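273aa long hypothetical dTDP-4-dehydrorhamnose reductase (Sulfolobus tokodaii, PDB 2GGS) binds NADPH and probably reduces dTDP-4-dehydrorhamnose at C4 of the sugar to give dTDP-L-rhamnose. Local coordinates at residues A[3-8]-A[18-23]; A[147-152]-A[191-196]; A[199-204]-A[256-261]. One frame throughout, in Å; residues are numbered along the deposited sequence.

Contact 1 of 3, residues A[3-8]-A[18-23]; sequences TLITGA and RLLSER. With NDP (NADPH dihydro-nicotinamide-adenine-dinucleotide phosphate), chain C.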
loop_
_atom_site.group_PDB
_atom_site.type_symbol
_atom_site.label_atom_id
_atom_site.label_comp_id
_atom_site.label_asym_id
_atom_site.label_seq_id
_atom_site.Cartn_x
_atom_site.Cartn_y
_atom_site.Cartn_z
ATOM N N THR A 3 4.976 -17.953 4.831
ATOM C CA THR A 3 4.261 -16.716 4.549
ATOM C C THR A 3 3.755 -16.685 3.110
ATOM O O THR A 3 4.488 -16.716 2.216
ATOM C CB THR A 3 5.162 -15.496 4.820
ATOM O OG1 THR A 3 5.561 -15.489 6.195
ATOM C CG2 THR A 3 4.371 -14.206 4.678
ATOM N N LEU A 4 2.455 -16.507 2.787
ATOM C CA LEU A 4 1.780 -16.114 1.556
ATOM C C LEU A 4 1.711 -14.597 1.423
ATOM O O LEU A 4 1.258 -13.937 2.312
ATOM C CB LEU A 4 0.373 -16.711 1.503
ATOM C CG LEU A 4 -0.451 -16.397 0.252
ATOM C CD1 LEU A 4 0.213 -16.978 -0.986
ATOM C CD2 LEU A 4 -1.873 -16.917 0.397
ATOM N N ILE A 5 2.293 -14.202 0.326
ATOM C CA ILE A 5 2.255 -12.803 0.000
ATOM C C ILE A 5 1.395 -12.625 -1.232
ATOM O O ILE A 5 1.806 -12.930 -2.252
ATOM C CB ILE A 5 3.638 -12.228 -0.347
ATOM C CG1 ILE A 5 4.572 -12.413 0.831
ATOM C CG2 ILE A 5 3.556 -10.743 -0.718
ATOM C CD1 ILE A 5 5.946 -12.099 0.530
ATOM N N THR A 6 0.191 -12.128 -1.057
ATOM C CA THR A 6 -0.598 -11.735 -2.259
ATOM C C THR A 6 -0.086 -10.379 -2.690
ATOM O O THR A 6 0.480 -9.615 -1.855
ATOM C CB THR A 6 -2.121 -11.639 -1.988
ATOM O OG1 THR A 6 -2.430 -10.447 -1.226
ATOM C CG2 THR A 6 -2.652 -12.894 -1.328
ATOM N N GLY A 7 -0.251 -10.049 -3.963
ATOM C CA GLY A 7 0.357 -8.840 -4.502
ATOM C C GLY A 7 1.887 -8.910 -4.497
ATOM O O GLY A 7 2.532 -7.877 -4.480
ATOM N N ALA A 8 2.455 -10.122 -4.550
ATOM C CA ALA A 8 3.900 -10.345 -4.575
ATOM C C ALA A 8 4.635 -9.689 -5.698
ATOM O O ALA A 8 5.811 -9.361 -5.572
ATOM C CB ALA A 8 4.225 -11.779 -4.526
ATOM N N ARG A 18 11.797 -10.117 -1.044
ATOM C CA ARG A 18 13.249 -9.988 -0.957
ATOM C C ARG A 18 13.657 -10.193 0.493
ATOM O O ARG A 18 14.581 -10.972 0.798
ATOM C CB ARG A 18 13.672 -8.603 -1.457
ATOM C CG ARG A 18 15.197 -8.400 -1.479
ATOM C CD ARG A 18 15.587 -7.054 -2.103
ATOM N NE ARG A 18 15.031 -5.891 -1.411
ATOM C CZ ARG A 18 15.450 -5.409 -0.236
ATOM N NH1 ARG A 18 16.484 -5.956 0.408
ATOM N NH2 ARG A 18 14.841 -4.352 0.289
ATOM N N LEU A 19 12.929 -9.540 1.381
ATOM C CA LEU A 19 13.331 -9.488 2.792
ATOM C C LEU A 19 12.916 -10.718 3.556
ATOM O O LEU A 19 13.679 -11.243 4.409
ATOM C CB LEU A 19 12.756 -8.254 3.476
ATOM C CG LEU A 19 13.274 -6.891 3.022
ATOM C CD1 LEU A 19 12.472 -5.840 3.759
ATOM C CD2 LEU A 19 14.757 -6.771 3.319
ATOM N N LEU A 20 11.684 -11.165 3.303
ATOM C CA LEU A 20 11.178 -12.352 3.997
ATOM C C LEU A 20 11.915 -13.630 3.620
ATOM O O LEU A 20 11.997 -14.553 4.425
ATOM C CB LEU A 20 9.674 -12.554 3.767
ATOM C CG LEU A 20 8.757 -11.731 4.640
ATOM C CD1 LEU A 20 7.325 -12.065 4.289
ATOM C CD2 LEU A 20 9.009 -12.039 6.099
ATOM N N SER A 21 12.438 -13.694 2.405
ATOM C CA SER A 21 13.097 -14.894 1.915
ATOM C C SER A 21 14.354 -15.202 2.715
ATOM O O SER A 21 14.888 -16.295 2.616
ATOM C CB SER A 21 13.482 -14.741 0.449
ATOM O OG SER A 21 12.333 -14.782 -0.365
ATOM N N GLU A 22 14.837 -14.224 3.479
ATOM C CA GLU A 22 16.008 -14.458 4.326
ATOM C C GLU A 22 15.757 -15.494 5.436
ATOM O O GLU A 22 16.678 -16.280 5.748
ATOM C CB GLU A 22 16.564 -13.143 4.901
ATOM C CG GLU A 22 17.090 -12.125 3.866
ATOM C CD GLU A 22 18.459 -12.497 3.275
ATOM O OE1 GLU A 22 19.233 -13.233 3.926
ATOM O OE2 GLU A 22 18.772 -12.038 2.162
ATOM N N ARG A 23 14.528 -15.543 5.986
ATOM C CA ARG A 23 14.278 -16.243 7.270
ATOM C C ARG A 23 13.327 -17.475 7.553
ATOM O O ARG A 23 13.400 -17.968 8.659
ATOM C CB ARG A 23 14.238 -15.239 8.434
ATOM C CG ARG A 23 15.582 -14.556 8.666
ATOM C CD ARG A 23 16.623 -15.488 9.314
ATOM N NE ARG A 23 16.533 -15.505 10.776
ATOM C CZ ARG A 23 16.749 -14.447 11.554
ATOM N NH1 ARG A 23 17.062 -13.274 11.012
ATOM N NH2 ARG A 23 16.637 -14.552 12.874
HETATM P PA NDP C . 0.882 -2.375 -6.865
HETATM O O1A NDP C . -0.059 -1.695 -7.769
HETATM O O2A NDP C . 2.308 -2.186 -7.224
HETATM O O5B NDP C . 0.599 -3.927 -6.777
HETATM C C5B NDP C . -0.725 -4.426 -6.844
HETATM C C4B NDP C . -0.599 -5.918 -6.682
HETATM O O4B NDP C . -1.924 -6.450 -6.595
HETATM C C3B NDP C . 0.146 -6.590 -7.824
HETATM O O3B NDP C . 0.984 -7.579 -7.289
HETATM C C2B NDP C . -1.008 -7.234 -8.604
HETATM O O2B NDP C . -0.527 -8.379 -9.241
HETATM C C1B NDP C . -1.940 -7.581 -7.452
HETATM N N9A NDP C . -3.309 -7.808 -7.927
HETATM C C8A NDP C . -4.177 -6.878 -8.415
HETATM N N7A NDP C . -5.331 -7.514 -8.768
HETATM C C5A NDP C . -5.175 -8.822 -8.503
HETATM C C6A NDP C . -6.014 -9.930 -8.676
HETATM N N6A NDP C . -7.215 -9.789 -9.304
HETATM N N1A NDP C . -5.512 -11.150 -8.316
HETATM C C2A NDP C . -4.244 -11.337 -7.779
HETATM N N3A NDP C . -3.422 -10.246 -7.629
HETATM C C4A NDP C . -3.891 -9.030 -7.993
HETATM O O3 NDP C . 0.452 -1.825 -5.401
HETATM P PN NDP C . 1.441 -1.442 -4.174
HETATM O O1N NDP C . 2.495 -2.404 -3.942
HETATM O O2N NDP C . 1.744 -0.017 -4.443
HETATM O O5D NDP C . 0.375 -1.452 -2.981
HETATM C C5D NDP C . 0.406 -2.481 -1.998
HETATM C C4D NDP C . -0.739 -2.338 -1.003
HETATM O O4D NDP C . -0.613 -1.089 -0.364
HETATM C C3D NDP C . -2.131 -2.363 -1.628
HETATM O O3D NDP C . -2.939 -2.959 -0.649
HETATM C C2D NDP C . -2.491 -0.905 -1.778
HETATM O O2D NDP C . -3.898 -0.740 -1.809
HETATM C C1D NDP C . -1.831 -0.350 -0.492
HETATM N N1N NDP C . -1.555 1.085 -0.627
HETATM C C2N NDP C . -0.910 1.507 -1.758
HETATM C C3N NDP C . -0.440 2.807 -1.885
HETATM C C7N NDP C . 0.260 3.204 -3.144
HETATM O O7N NDP C . 0.526 4.569 -3.370
HETATM N N7N NDP C . 0.606 2.275 -4.032
HETATM C C4N NDP C . -0.642 3.813 -0.767
HETATM C C5N NDP C . -1.393 3.269 0.426
HETATM C C6N NDP C . -1.798 1.929 0.438
HETATM P P2B NDP C . -0.198 -8.408 -10.867
HETATM O O1X NDP C . 0.669 -9.597 -10.976
HETATM O O2X NDP C . 0.467 -7.130 -11.251
HETATM O O3X NDP C . -1.517 -8.543 -11.671
#
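In the first beta-alpha-beta unit of the Rossmann fold, strand 3-6, helix 11-20 and strand 26-30, this contact joins the first strand to the helix: T3 and I5 on the strand meet L20 near the C-terminal end of the helix. One methyl makes both contacts. L20 CD1 lies 3.7 Å from T3 CG2. The same CD1 is 4.0 Å from I5 CD1. T3 brings its methyl rather than its hydroxyl to the leucine because CG2 stands anti to the backbone N (chi1 -60° for OG1); the two side chains cross at about a right angle. T3 OG1 is buried with no hydrogen-bonding partner in the model. V26 and I62, from the strands flanking 3-6, also touch L20. At the other end of segment 3-8 the chain turns through G7, whose CA comes within 3.1 Å of O3B of the NADPH ribose. Its positive phi of 65° is a backbone conformation that favours glycine. Across the two segments there is no hydrogen bond and only 97 Å² is buried, which implies that the join between them is apolar, without directional bonds; it is the opposite end of segment 3-8, at G7, that meets the cofactor.

Contact 2 of 3, residues A[147-152]-A[191-196]; sequences LIIRTS and SAILEL. With NDP (NADPH dihydro-nicotinamide-adenine-dinucleotide phosphate), chain C.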
loop_
_atom_site.group_PDB
_atom_site.type_symbol
_atom_site.label_atom_id
_atom_site.label_comp_id
_atom_site.label_asym_id
_atom_site.label_seq_id
_atom_site.Cartn_x
_atom_site.Cartn_y
_atom_site.Cartn_z
ATOM N N LEU A 147 -4.293 -8.247 11.667
ATOM C CA LEU A 147 -3.650 -6.920 11.736
ATOM C C LEU A 147 -3.932 -6.185 10.417
ATOM O O LEU A 147 -3.689 -6.748 9.346
ATOM C CB LEU A 147 -2.132 -7.084 11.867
ATOM C CG LEU A 147 -1.347 -5.784 11.995
ATOM C CD1 LEU A 147 -1.800 -5.009 13.260
ATOM C CD2 LEU A 147 0.148 -6.092 11.989
ATOM N N ILE A 148 -4.417 -4.944 10.523
ATOM C CA ILE A 148 -4.605 -4.043 9.370
ATOM C C ILE A 148 -3.481 -3.016 9.500
ATOM O O ILE A 148 -3.340 -2.351 10.543
ATOM C CB ILE A 148 -5.972 -3.324 9.368
ATOM C CG1 ILE A 148 -7.107 -4.314 9.042
ATOM C CG2 ILE A 148 -5.972 -2.139 8.379
ATOM C CD1 ILE A 148 -8.470 -3.839 9.509
ATOM N N ILE A 149 -2.689 -2.896 8.439
ATOM C CA ILE A 149 -1.624 -1.890 8.392
ATOM C C ILE A 149 -2.029 -0.822 7.393
ATOM O O ILE A 149 -2.114 -1.115 6.205
ATOM C CB ILE A 149 -0.273 -2.512 7.971
ATOM C CG1 ILE A 149 0.189 -3.643 8.911
ATOM C CG2 ILE A 149 0.784 -1.407 7.889
ATOM C CD1 ILE A 149 1.527 -4.247 8.495
ATOM N N ARG A 150 -2.292 0.410 7.860
ATOM C CA ARG A 150 -2.612 1.481 6.902
ATOM C C ARG A 150 -1.306 2.183 6.536
ATOM O O ARG A 150 -0.486 2.482 7.394
ATOM C CB ARG A 150 -3.565 2.506 7.475
ATOM C CG ARG A 150 -4.906 1.934 7.938
ATOM C CD ARG A 150 -5.970 3.050 7.989
ATOM N NE ARG A 150 -7.281 2.586 8.447
ATOM C CZ ARG A 150 -7.787 2.853 9.657
ATOM N NH1 ARG A 150 -7.086 3.568 10.554
ATOM N NH2 ARG A 150 -8.989 2.398 9.978
ATOM N N THR A 151 -1.147 2.472 5.258
ATOM C CA THR A 151 0.083 3.137 4.781
ATOM C C THR A 151 -0.288 4.189 3.730
ATOM O O THR A 151 -1.473 4.334 3.360
ATOM C CB THR A 151 1.122 2.111 4.319
ATOM O OG1 THR A 151 2.412 2.717 4.140
ATOM C CG2 THR A 151 0.696 1.447 3.039
ATOM N N SER A 152 0.717 4.911 3.253
ATOM C CA SER A 152 0.488 6.086 2.412
ATOM C C SER A 152 1.564 6.151 1.333
ATOM O O SER A 152 2.738 6.012 1.637
ATOM C CB SER A 152 0.542 7.346 3.283
ATOM O OG SER A 152 0.495 8.522 2.512
ATOM N N SER A 191 10.398 -3.640 5.391
ATOM C CA SER A 191 11.227 -3.840 6.584
ATOM C C SER A 191 10.378 -3.706 7.867
ATOM O O SER A 191 10.528 -4.528 8.800
ATOM C CB SER A 191 12.405 -2.875 6.578
ATOM O OG SER A 191 13.166 -3.055 7.767
ATOM N N ALA A 192 9.482 -2.719 7.906
ATOM C CA ALA A 192 8.579 -2.560 9.051
ATOM C C ALA A 192 7.663 -3.740 9.208
ATOM O O ALA A 192 7.472 -4.259 10.308
ATOM C CB ALA A 192 7.794 -1.279 8.943
ATOM N N ILE A 193 7.094 -4.205 8.080
ATOM C CA ILE A 193 6.161 -5.309 8.131
ATOM C C ILE A 193 6.845 -6.582 8.648
ATOM O O ILE A 193 6.283 -7.273 9.519
ATOM C CB ILE A 193 5.457 -5.509 6.752
ATOM C CG1 ILE A 193 4.501 -4.327 6.502
ATOM C CG2 ILE A 193 4.681 -6.877 6.712
ATOM C CD1 ILE A 193 3.964 -4.194 5.035
ATOM N N LEU A 194 8.074 -6.846 8.188
ATOM C CA LEU A 194 8.867 -7.953 8.717
ATOM C C LEU A 194 8.982 -7.884 10.251
ATOM O O LEU A 194 8.803 -8.897 10.934
ATOM C CB LEU A 194 10.263 -7.961 8.130
ATOM C CG LEU A 194 10.865 -9.335 7.783
ATOM C CD1 LEU A 194 12.304 -9.250 7.328
ATOM C CD2 LEU A 194 10.721 -10.338 8.899
ATOM N N GLU A 195 9.296 -6.713 10.779
ATOM C CA GLU A 195 9.395 -6.567 12.257
ATOM C C GLU A 195 8.069 -6.861 12.941
ATOM O O GLU A 195 8.000 -7.507 14.007
ATOM C CB GLU A 195 9.811 -5.147 12.630
ATOM C CG GLU A 195 11.260 -4.967 12.932
ATOM C CD GLU A 195 11.525 -3.632 13.569
ATOM O OE1 GLU A 195 11.361 -3.521 14.811
ATOM O OE2 GLU A 195 11.881 -2.697 12.821
ATOM N N LEU A 196 7.000 -6.357 12.348
ATOM C CA LEU A 196 5.663 -6.528 12.894
ATOM C C LEU A 196 5.266 -7.996 12.971
ATOM O O LEU A 196 4.641 -8.426 13.938
ATOM C CB LEU A 196 4.639 -5.740 12.070
ATOM C CG LEU A 196 4.604 -4.249 12.393
ATOM C CD1 LEU A 196 3.713 -3.463 11.407
ATOM C CD2 LEU A 196 4.166 -4.033 13.833
HETATM P PA NDP C . 0.882 -2.375 -6.865
HETATM O O1A NDP C . -0.059 -1.695 -7.769
HETATM O O2A NDP C . 2.308 -2.186 -7.224
HETATM O O5B NDP C . 0.599 -3.927 -6.777
HETATM C C5B NDP C . -0.725 -4.426 -6.844
HETATM C C4B NDP C . -0.599 -5.918 -6.682
HETATM O O4B NDP C . -1.924 -6.450 -6.595
HETATM C C3B NDP C . 0.146 -6.590 -7.824
HETATM O O3B NDP C . 0.984 -7.579 -7.289
HETATM C C2B NDP C . -1.008 -7.234 -8.604
HETATM O O2B NDP C . -0.527 -8.379 -9.241
HETATM C C1B NDP C . -1.940 -7.581 -7.452
HETATM N N9A NDP C . -3.309 -7.808 -7.927
HETATM C C8A NDP C . -4.177 -6.878 -8.415
HETATM N N7A NDP C . -5.331 -7.514 -8.768
HETATM C C5A NDP C . -5.175 -8.822 -8.503
HETATM C C6A NDP C . -6.014 -9.930 -8.676
HETATM N N6A NDP C . -7.215 -9.789 -9.304
HETATM N N1A NDP C . -5.512 -11.150 -8.316
HETATM C C2A NDP C . -4.244 -11.337 -7.779
HETATM N N3A NDP C . -3.422 -10.246 -7.629
HETATM C C4A NDP C . -3.891 -9.030 -7.993
HETATM O O3 NDP C . 0.452 -1.825 -5.401
HETATM P PN NDP C . 1.441 -1.442 -4.174
HETATM O O1N NDP C . 2.495 -2.404 -3.942
HETATM O O2N NDP C . 1.744 -0.017 -4.443
HETATM O O5D NDP C . 0.375 -1.452 -2.981
HETATM C C5D NDP C . 0.406 -2.481 -1.998
HETATM C C4D NDP C . -0.739 -2.338 -1.003
HETATM O O4D NDP C . -0.613 -1.089 -0.364
HETATM C C3D NDP C . -2.131 -2.363 -1.628
HETATM O O3D NDP C . -2.939 -2.959 -0.649
HETATM C C2D NDP C . -2.491 -0.905 -1.778
HETATM O O2D NDP C . -3.898 -0.740 -1.809
HETATM C C1D NDP C . -1.831 -0.350 -0.492
HETATM N N1N NDP C . -1.555 1.085 -0.627
HETATM C C2N NDP C . -0.910 1.507 -1.758
HETATM C C3N NDP C . -0.440 2.807 -1.885
HETATM C C7N NDP C . 0.260 3.204 -3.144
HETATM O O7N NDP C . 0.526 4.569 -3.370
HETATM N N7N NDP C . 0.606 2.275 -4.032
HETATM C C4N NDP C . -0.642 3.813 -0.767
HETATM C C5N NDP C . -1.393 3.269 0.426
HETATM C C6N NDP C . -1.798 1.929 0.438
HETATM P P2B NDP C . -0.198 -8.408 -10.867
HETATM O O1X NDP C . 0.669 -9.597 -10.976
HETATM O O2X NDP C . 0.467 -7.130 -11.251
HETATM O O3X NDP C . -1.517 -8.543 -11.671
#
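I149 on strand 147-151 sets its CD1 methyl against two side chains of helix 186-199, and this is where the contact is tight. CD1 sits 3.6 Å from I193 CG1 and 3.7 Å from L196 CD1, two residues three positions apart and so on neighbouring turns of the helix. I149 and L196 reach toward each other tip to tip, whereas I193 meets the isoleucine obliquely through the middle of its chain. The extended chi2 of I149 (180°) carries CD1 out from the strand far enough to arrive there. With the strand and helix axes 11.5 Å apart at closest approach, the gap is bridged by side chains alone; the two axes run nearly antiparallel, at 160°.

Packing slackens toward the start of the strand, where L147 CD2 stands 4.5 Å from L196 CD1. S191, L194 and E195, which do not touch the strand segment, are only partly exposed: L194 is covered by L19 and L20 of helix 11-20, and E195 is held by the chain that follows helix 253-258.

Beyond I149 the strand leads to the cofactor. T151 CG2 lies 3.6 Å from C6N of the nicotinamide ring, and T151 O approaches C5N at 3.1 Å, while T151 OG1 is hydrogen-bonded to V207 O.

In the Rossmann sheet, strand 147-151 runs between 101-107 and 203-206. V103 and I205 from these two neighbours touch I149, and I205 also meets L147 and L196. Helix 186-199 lies over this part of the sheet beside helix 11-20, whose L12 and L16 pack on I193.

Contact 3 of 3, residues A[199-204]-A[256-261]; sequences LRKTGI and RKILST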
loop_
_atom_site.group_PDB
_atom_site.type_symbol
_atom_site.label_atom_id
_atom_site.label_comp_id
_atom_site.label_asym_id
_atom_site.label_seq_id
_atom_site.Cartn_x
_atom_site.Cartn_y
_atom_site.Cartn_z
ATOM N N LEU A 199 6.410 -10.022 15.798
ATOM C CA LEU A 199 5.670 -9.585 16.989
ATOM C C LEU A 199 4.234 -10.093 17.098
ATOM O O LEU A 199 3.645 -10.019 18.177
ATOM C CB LEU A 199 5.681 -8.056 17.099
ATOM C CG LEU A 199 7.049 -7.392 17.275
ATOM C CD1 LEU A 199 6.936 -5.898 17.169
ATOM C CD2 LEU A 199 7.727 -7.795 18.592
ATOM N N ARG A 200 3.662 -10.591 16.002
ATOM C CA ARG A 200 2.255 -11.046 15.990
ATOM C C ARG A 200 1.267 -9.997 16.526
ATOM O O ARG A 200 0.275 -10.316 17.173
ATOM C CB ARG A 200 2.066 -12.420 16.677
ATOM C CG ARG A 200 2.417 -13.576 15.777
ATOM C CD ARG A 200 1.393 -14.721 15.850
ATOM N NE ARG A 200 1.647 -15.806 14.878
ATOM C CZ ARG A 200 2.481 -15.744 13.831
ATOM N NH1 ARG A 200 3.179 -14.645 13.563
ATOM N NH2 ARG A 200 2.627 -16.794 13.036
ATOM N N LYS A 201 1.559 -8.728 16.228
ATOM C CA LYS A 201 0.629 -7.634 16.476
ATOM C C LYS A 201 -0.744 -7.862 15.822
ATOM O O LYS A 201 -0.827 -8.428 14.736
ATOM C CB LYS A 201 1.230 -6.336 15.950
ATOM C CG LYS A 201 2.063 -5.600 16.959
ATOM C CD LYS A 201 1.613 -4.147 17.059
ATOM C CE LYS A 201 0.326 -4.067 17.868
ATOM N NZ LYS A 201 0.021 -2.744 18.429
ATOM N N THR A 202 -1.800 -7.416 16.503
ATOM C CA THR A 202 -3.185 -7.489 16.018
ATOM C C THR A 202 -3.819 -6.100 16.136
ATOM O O THR A 202 -3.234 -5.204 16.774
ATOM C CB THR A 202 -4.039 -8.572 16.758
ATOM O OG1 THR A 202 -4.177 -8.237 18.147
ATOM C CG2 THR A 202 -3.418 -9.965 16.641
ATOM N N GLY A 203 -4.981 -5.901 15.502
ATOM C CA GLY A 203 -5.683 -4.614 15.539
ATOM C C GLY A 203 -5.433 -3.782 14.289
ATOM O O GLY A 203 -5.410 -4.324 13.181
ATOM N N ILE A 204 -5.266 -2.474 14.461
ATOM C CA ILE A 204 -4.924 -1.591 13.339
ATOM C C ILE A 204 -3.617 -0.873 13.690
ATOM O O ILE A 204 -3.377 -0.575 14.858
ATOM C CB ILE A 204 -6.028 -0.553 13.076
ATOM C CG1 ILE A 204 -7.372 -1.260 12.887
ATOM C CG2 ILE A 204 -5.684 0.310 11.846
ATOM C CD1 ILE A 204 -8.539 -0.337 12.771
ATOM N N ARG A 256 6.168 3.870 15.574
ATOM C CA ARG A 256 7.487 4.426 15.859
ATOM C C ARG A 256 7.937 3.959 17.223
ATOM O O ARG A 256 9.106 3.686 17.376
ATOM C CB ARG A 256 7.518 5.946 15.778
ATOM C CG ARG A 256 7.460 6.495 14.369
ATOM C CD ARG A 256 7.950 7.949 14.341
ATOM N NE ARG A 256 7.544 8.670 13.118
ATOM C CZ ARG A 256 7.904 9.919 12.833
ATOM N NH1 ARG A 256 8.670 10.600 13.690
ATOM N NH2 ARG A 256 7.503 10.490 11.700
ATOM N N LYS A 257 7.015 3.809 18.174
ATOM C CA LYS A 257 7.391 3.212 19.479
ATOM C C LYS A 257 7.710 1.716 19.392
ATOM O O LYS A 257 8.703 1.245 19.908
ATOM C CB LYS A 257 6.324 3.467 20.536
ATOM C CG LYS A 257 6.051 4.945 20.756
ATOM C CD LYS A 257 4.984 5.130 21.825
ATOM C CE LYS A 257 4.698 6.617 22.056
ATOM N NZ LYS A 257 5.936 7.326 22.460
ATOM N N ILE A 258 6.869 0.969 18.688
ATOM C CA ILE A 258 6.982 -0.486 18.599
ATOM C C ILE A 258 8.223 -0.952 17.833
ATOM O O ILE A 258 8.926 -1.900 18.224
ATOM C CB ILE A 258 5.719 -1.055 17.927
ATOM C CG1 ILE A 258 4.525 -0.916 18.860
ATOM C CG2 ILE A 258 5.925 -2.528 17.479
ATOM C CD1 ILE A 258 3.186 -0.831 18.142
ATOM N N LEU A 259 8.487 -0.292 16.714
ATOM C CA LEU A 259 9.487 -0.775 15.801
ATOM C C LEU A 259 10.843 -0.122 16.024
ATOM O O LEU A 259 10.941 1.078 16.349
ATOM C CB LEU A 259 9.006 -0.554 14.365
ATOM C CG LEU A 259 7.648 -1.198 14.076
ATOM C CD1 LEU A 259 7.257 -0.903 12.649
ATOM C CD2 LEU A 259 7.632 -2.717 14.324
ATOM N N SER A 260 11.894 -0.912 15.828
ATOM C CA SER A 260 13.259 -0.382 15.972
ATOM C C SER A 260 13.678 0.480 14.798
ATOM O O SER A 260 14.294 1.548 14.991
ATOM C CB SER A 260 14.261 -1.510 16.154
ATOM O OG SER A 260 13.875 -2.277 17.270
ATOM N N THR A 261 13.327 0.017 13.600
ATOM C CA THR A 261 13.775 0.605 12.328
ATOM C C THR A 261 13.132 1.956 11.994
ATOM O O THR A 261 11.944 2.158 12.238
ATOM C CB THR A 261 13.516 -0.364 11.142
ATOM O OG1 THR A 261 14.311 0.034 10.012
ATOM C CG2 THR A 261 11.989 -0.423 10.725
#
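I258, in the last turn of helix 253-258, offers two different methyls to segment 199-204. Its CG2 meets L199 CD1 at 3.5 Å, the closest approach of the contact, with the side chains oblique to one another. Its CD1 faces the end of K201, 3.7 Å from NZ and 3.8 Å from CD, so that isoleucine and lysine come tip to tip. The lysine chain is bent at chi2 (-128°) and chi3 (77°), and CD and NZ both lie against I258 CD1. L259 adds a looser touch, its CD2 lying 4.3 Å from L199 CD1.

Backbone turns place these groups. L199 stands at the end of helix 186-199, which R200 terminates in a Schellman motif with positive phi (52°), leaving K201 to lead into strand 203-206. K201 is further fixed through its carbonyl, which accepts a hydrogen bond from Y101 OH, while its side chain also touches L147. On the other segment, L259 is the first residue to leave helical geometry, and its side chain packs on A192, E195 and L196. The E195 carboxylate accepts hydrogen bonds from S260 N and T261 N, tying the chain after helix 253-258 to helix 186-199.

No hydrogen bond or salt bridge crosses between the segments, and the 143 Å² buried is largely at a partly exposed margin. The contact therefore depends on shape fit, and the K201 ammonium, though beside I258 CD1, gains no hydrogen bond from segment 256-261.

Along the chain the three contacts come in series, and each reaches the same seven-stranded parallel sheet. Contact 1 uses strand 3-6, contact 2 strand 147-151, and contact 3 the approach to strand 203-206, an outermost strand of the sheet. Centres of contacts 1 and 2 are 13 Å apart and those of 2 and 3 about 8 Å, while contacts 1 and 3, with centres 18 Å apart, do not touch. Helix 186-199 links the series, touching helix 11-20 at contact 1 and running on into contact 3. I148 N and G203 O, 2.9 Å apart, join the neighbouring strands. Contacts 1 and 2 both include residues of the NADPH pocket; contact 3 lies at the edge strand, away from that pocket, so the series runs from the nucleotide-binding part of the sheet to its edge.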